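Condensin complex subunit 3 (Schizosaccharomyces pombe, PDB 5OQR) serves as a regulatory HEAT-repeat subunit of condensin, the complex required to convert interphase chromatin into condensed, mitotic-like chromosomes. Local coordinates at residues Leu608-Gln611 with Tyr612-Asn616; Val495-Asp499 with Leu500-Glu504. All blocks are in the same frame, centred on the assembly; numbering follows the deposited sequence.

Contact 1: Leu608-Gln611 with Tyr612-Asn616; sequences LIIQ and YFEPN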
# COMPACT_ATOMS: atom_id res chain seq x y z
N LEU A 608 -10.53 -4.74 19.91
CA LEU A 608 -9.93 -4.59 18.58
C LEU A 608 -9.02 -3.37 18.52
O LEU A 608 -7.88 -3.45 18.07
CB LEU A 608 -11.02 -4.49 17.52
CG LEU A 608 -11.37 -5.70 16.66
CD1 LEU A 608 -12.29 -5.26 15.54
CD2 LEU A 608 -10.14 -6.37 16.07
N ILE A 609 -9.53 -2.22 18.97
CA ILE A 609 -8.76 -0.99 18.89
C ILE A 609 -7.50 -1.10 19.73
O ILE A 609 -6.42 -0.64 19.33
CB ILE A 609 -9.63 0.21 19.32
CG1 ILE A 609 -10.73 0.43 18.29
CG2 ILE A 609 -8.79 1.48 19.50
CD1 ILE A 609 -11.72 1.52 18.64
N ILE A 610 -7.60 -1.72 20.91
CA ILE A 610 -6.43 -1.85 21.78
C ILE A 610 -5.36 -2.68 21.09
O ILE A 610 -4.21 -2.25 20.95
CB ILE A 610 -6.84 -2.46 23.13
CG1 ILE A 610 -7.71 -1.48 23.91
CG2 ILE A 610 -5.60 -2.84 23.95
CD1 ILE A 610 -8.20 -1.99 25.25
N GLN A 611 -5.72 -3.89 20.65
CA GLN A 611 -4.76 -4.76 19.99
C GLN A 611 -4.18 -4.09 18.75
O GLN A 611 -2.97 -4.18 18.49
CB GLN A 611 -5.42 -6.08 19.62
CG GLN A 611 -4.45 -7.24 19.48
CD GLN A 611 -4.00 -7.77 20.82
OE1 GLN A 611 -4.83 -8.07 21.69
NE2 GLN A 611 -2.70 -7.89 21.00
N TYR A 612 -5.03 -3.42 17.97
CA TYR A 612 -4.57 -2.77 16.74
C TYR A 612 -3.46 -1.76 17.03
O TYR A 612 -2.52 -1.62 16.23
CB TYR A 612 -5.75 -2.09 16.05
CG TYR A 612 -5.38 -1.25 14.86
CD1 TYR A 612 -4.88 -1.84 13.70
CD2 TYR A 612 -5.55 0.12 14.87
CE1 TYR A 612 -4.54 -1.08 12.60
CE2 TYR A 612 -5.21 0.89 13.78
CZ TYR A 612 -4.72 0.29 12.64
OH TYR A 612 -4.38 1.05 11.55
N PHE A 613 -3.55 -1.05 18.15
CA PHE A 613 -2.55 -0.06 18.51
C PHE A 613 -1.55 -0.57 19.54
O PHE A 613 -0.64 0.17 19.92
CB PHE A 613 -3.23 1.20 19.06
CG PHE A 613 -3.93 2.02 18.01
CD1 PHE A 613 -3.23 2.61 16.98
CD2 PHE A 613 -5.30 2.21 18.08
CE1 PHE A 613 -3.88 3.36 16.02
CE2 PHE A 613 -5.95 2.97 17.12
CZ PHE A 613 -5.24 3.55 16.10
N GLU A 614 -1.69 -1.81 19.99
CA GLU A 614 -0.84 -2.30 21.07
C GLU A 614 0.59 -2.50 20.58
O GLU A 614 0.80 -2.96 19.45
CB GLU A 614 -1.39 -3.61 21.63
CG GLU A 614 -0.61 -4.13 22.82
CD GLU A 614 -1.38 -5.15 23.62
OE1 GLU A 614 -1.02 -5.38 24.80
OE2 GLU A 614 -2.36 -5.72 23.08
N PRO A 615 1.60 -2.17 21.39
CA PRO A 615 2.99 -2.37 20.93
C PRO A 615 3.36 -3.82 20.72
O PRO A 615 4.15 -4.11 19.81
CB PRO A 615 3.82 -1.72 22.05
CG PRO A 615 2.91 -1.67 23.23
CD PRO A 615 1.55 -1.43 22.66
N ASN A 616 2.85 -4.75 21.53
CA ASN A 616 3.24 -6.15 21.39
C ASN A 616 2.82 -6.73 20.05
O ASN A 616 3.32 -7.79 19.66
CB ASN A 616 2.67 -6.99 22.53
CG ASN A 616 1.16 -7.16 22.44
OD1 ASN A 616 0.52 -6.73 21.48
ND2 ASN A 616 0.58 -7.80 23.45

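Contact 2: Val495-Asp499 with Leu500-Glu504; sequences VRSHD and LPIRE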
# COMPACT_ATOMS: atom_id res chain seq x y z
N VAL A 495 -12.30 -37.79 10.19
CA VAL A 495 -12.27 -37.01 11.43
C VAL A 495 -11.82 -37.87 12.60
O VAL A 495 -11.21 -37.37 13.55
CB VAL A 495 -13.64 -36.36 11.68
CG1 VAL A 495 -13.76 -35.84 13.11
CG2 VAL A 495 -13.88 -35.23 10.70
N ARG A 496 -12.12 -39.17 12.57
CA ARG A 496 -11.74 -40.07 13.65
C ARG A 496 -10.38 -40.72 13.42
O ARG A 496 -9.92 -41.46 14.29
CB ARG A 496 -12.79 -41.16 13.83
CG ARG A 496 -14.22 -40.66 13.94
CD ARG A 496 -15.10 -41.62 14.75
NE ARG A 496 -14.74 -43.02 14.55
CZ ARG A 496 -15.41 -44.04 15.07
NH1 ARG A 496 -16.49 -43.83 15.81
NH2 ARG A 496 -15.00 -45.29 14.85
N SER A 497 -9.74 -40.47 12.28
CA SER A 497 -8.47 -41.11 11.99
C SER A 497 -7.39 -40.64 12.96
O SER A 497 -7.34 -39.46 13.34
CB SER A 497 -8.04 -40.79 10.55
OG SER A 497 -6.72 -41.24 10.31
N HIS A 498 -6.52 -41.57 13.36
CA HIS A 498 -5.36 -41.22 14.17
C HIS A 498 -4.25 -40.59 13.35
O HIS A 498 -3.32 -40.02 13.93
CB HIS A 498 -4.82 -42.46 14.88
CG HIS A 498 -5.58 -42.84 16.11
ND1 HIS A 498 -6.61 -43.75 16.10
CD2 HIS A 498 -5.47 -42.41 17.39
CE1 HIS A 498 -7.10 -43.88 17.32
NE2 HIS A 498 -6.42 -43.08 18.12
N ASP A 499 -4.31 -40.67 12.02
CA ASP A 499 -3.33 -40.03 11.17
C ASP A 499 -3.62 -38.53 11.10
O ASP A 499 -4.70 -38.12 10.66
CB ASP A 499 -3.35 -40.65 9.77
CG ASP A 499 -2.15 -40.25 8.94
OD1 ASP A 499 -1.06 -40.07 9.51
OD2 ASP A 499 -2.30 -40.13 7.70
N LEU A 500 -2.66 -37.72 11.55
CA LEU A 500 -2.91 -36.29 11.70
C LEU A 500 -3.32 -35.62 10.40
O LEU A 500 -4.31 -34.86 10.41
CB LEU A 500 -1.66 -35.63 12.30
CG LEU A 500 -1.79 -34.15 12.66
CD1 LEU A 500 -1.20 -33.90 14.04
CD2 LEU A 500 -1.09 -33.29 11.62
N PRO A 501 -2.65 -35.84 9.27
CA PRO A 501 -3.07 -35.15 8.04
C PRO A 501 -4.49 -35.47 7.61
O PRO A 501 -5.21 -34.58 7.15
CB PRO A 501 -2.04 -35.62 7.00
CG PRO A 501 -0.91 -36.19 7.78
CD PRO A 501 -1.50 -36.73 9.03
N ILE A 502 -4.91 -36.72 7.76
CA ILE A 502 -6.26 -37.11 7.36
C ILE A 502 -7.28 -36.45 8.26
O ILE A 502 -8.32 -35.96 7.80
CB ILE A 502 -6.39 -38.64 7.36
CG1 ILE A 502 -5.51 -39.24 6.26
CG2 ILE A 502 -7.85 -39.06 7.16
CD1 ILE A 502 -5.37 -40.75 6.33
N ARG A 503 -7.02 -36.42 9.57
CA ARG A 503 -7.94 -35.80 10.51
C ARG A 503 -8.13 -34.32 10.19
O ARG A 503 -9.26 -33.81 10.20
CB ARG A 503 -7.43 -35.97 11.93
CG ARG A 503 -8.44 -35.63 13.00
CD ARG A 503 -7.74 -35.31 14.30
NE ARG A 503 -6.64 -36.23 14.55
CZ ARG A 503 -5.63 -36.00 15.39
NH1 ARG A 503 -5.58 -34.86 16.08
NH2 ARG A 503 -4.68 -36.90 15.55
N GLU A 504 -7.04 -33.61 9.92
CA GLU A 504 -7.14 -32.20 9.57
C GLU A 504 -7.93 -32.00 8.29
O GLU A 504 -8.78 -31.11 8.20
CB GLU A 504 -5.75 -31.58 9.45
CG GLU A 504 -4.99 -31.51 10.76
CD GLU A 504 -3.61 -30.90 10.61
OE1 GLU A 504 -3.19 -30.64 9.47
OE2 GLU A 504 -2.95 -30.68 11.65

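Contact 1: Leu608-Gln611 with Tyr612-Asn616
The carbonyl of L608 receives the backbone N-H of Y612 in the last turns of helix 601-613, one of the antiparallel helices of this alpha-solenoid, and the chain leaves helical geometry at E614. That bond is an ordinary i to i+4 link, L608 O to Y612 N 2.9 Å, while the L608 side chain packs on I590 and L594 of helix 580-597 and on L627 and F630 of helix 621-635. One residue on, I609 repeats the pattern with F613 N at 3.1 Å from I609 O. Its side chain joins in: CG2 meets the edge of the F613 ring in the ring plane, 3.8 Å from CD2, and the two side chains run alongside each other in the same direction. Y612 CD2 sits over the centre of one face of that ring, 3.5 Å above its plane. Helix 669-682 also touches F613, whereas Y612 reaches R624 in a cation-pi contact. I610 gives its carbonyl to F613 N in a weak bond, and its side chain packs on S655 of helix 639-661. Q611 stands in the last turn of the helix. Its carbonyl accepts E614 N at 3.1 Å, an i to i+3 bond where the helix ends. Its side chain folds at chi2 (77°), carrying the amide forward over the turn, where NE2 donates to T617 OG1. The E614 chain, extended from a CG anti to the backbone N (chi1 -176°), comes obliquely to the same amide, with carboxylate and amide planes 40° apart. E614 OE2 lies 3.0 Å from Q611 NE2, but the angle is too poor for a hydrogen bond.

Contact 2: Val495-Asp499 with Leu500-Glu504
The R503 guanidinium has the backbone carbonyl of H498 at its edge, in plane, with H498 O 3.8 Å from NH2; S497 O also lies near that plane, 3.5 Å from NE. A bend at chi3 (-41°) lays the guanidinium alongside these loop carbonyls, while R503 CG packs on V495 O at 3.3 Å. The D499 side chain crosses those of P501 and I502 at about right angles, with OD1 3.4 Å from P501 CD and OD2 3.4 Å from I502 CD1. D499 occupies the N-cap position without a side-chain capping bond; its carbonyl accepts R503 N at 3.1 Å, the first i to i+4 bond here. An ST turn leads in, S497 OG taking the N-H of D499 at 3.0 Å. Exchanging D499 for an alanine removes the carboxylate, which would probably open a gap beside P501 CD and I502 CD1 and take a favourable negative charge from the N-terminal end of the helix. The turn belongs to HEAT repeat 7, linking helix 480-495 to helix 500-514, and I502 packs on E459, L460 and L463 of helix 457-471.

Both contacts are local and lie at helix ends of the same solenoid, in series along the chain: contact 2 opens helix 500-514, and contact 1, about a hundred residues later, closes helix 601-613. Their centres are 36 Å apart and their nearest atoms about 25 Å, so neither touches the other. Contact 1 is largely buried, its centre about 20 Å from the centre of the chain, and packed between several helices, whereas contact 2 is a surface turn, its centre about 39 Å from that of the chain. Both belong to the C-terminal domain characteristic of nuclear condensing complex subunits, and the other protein chain of the assembly touches neither.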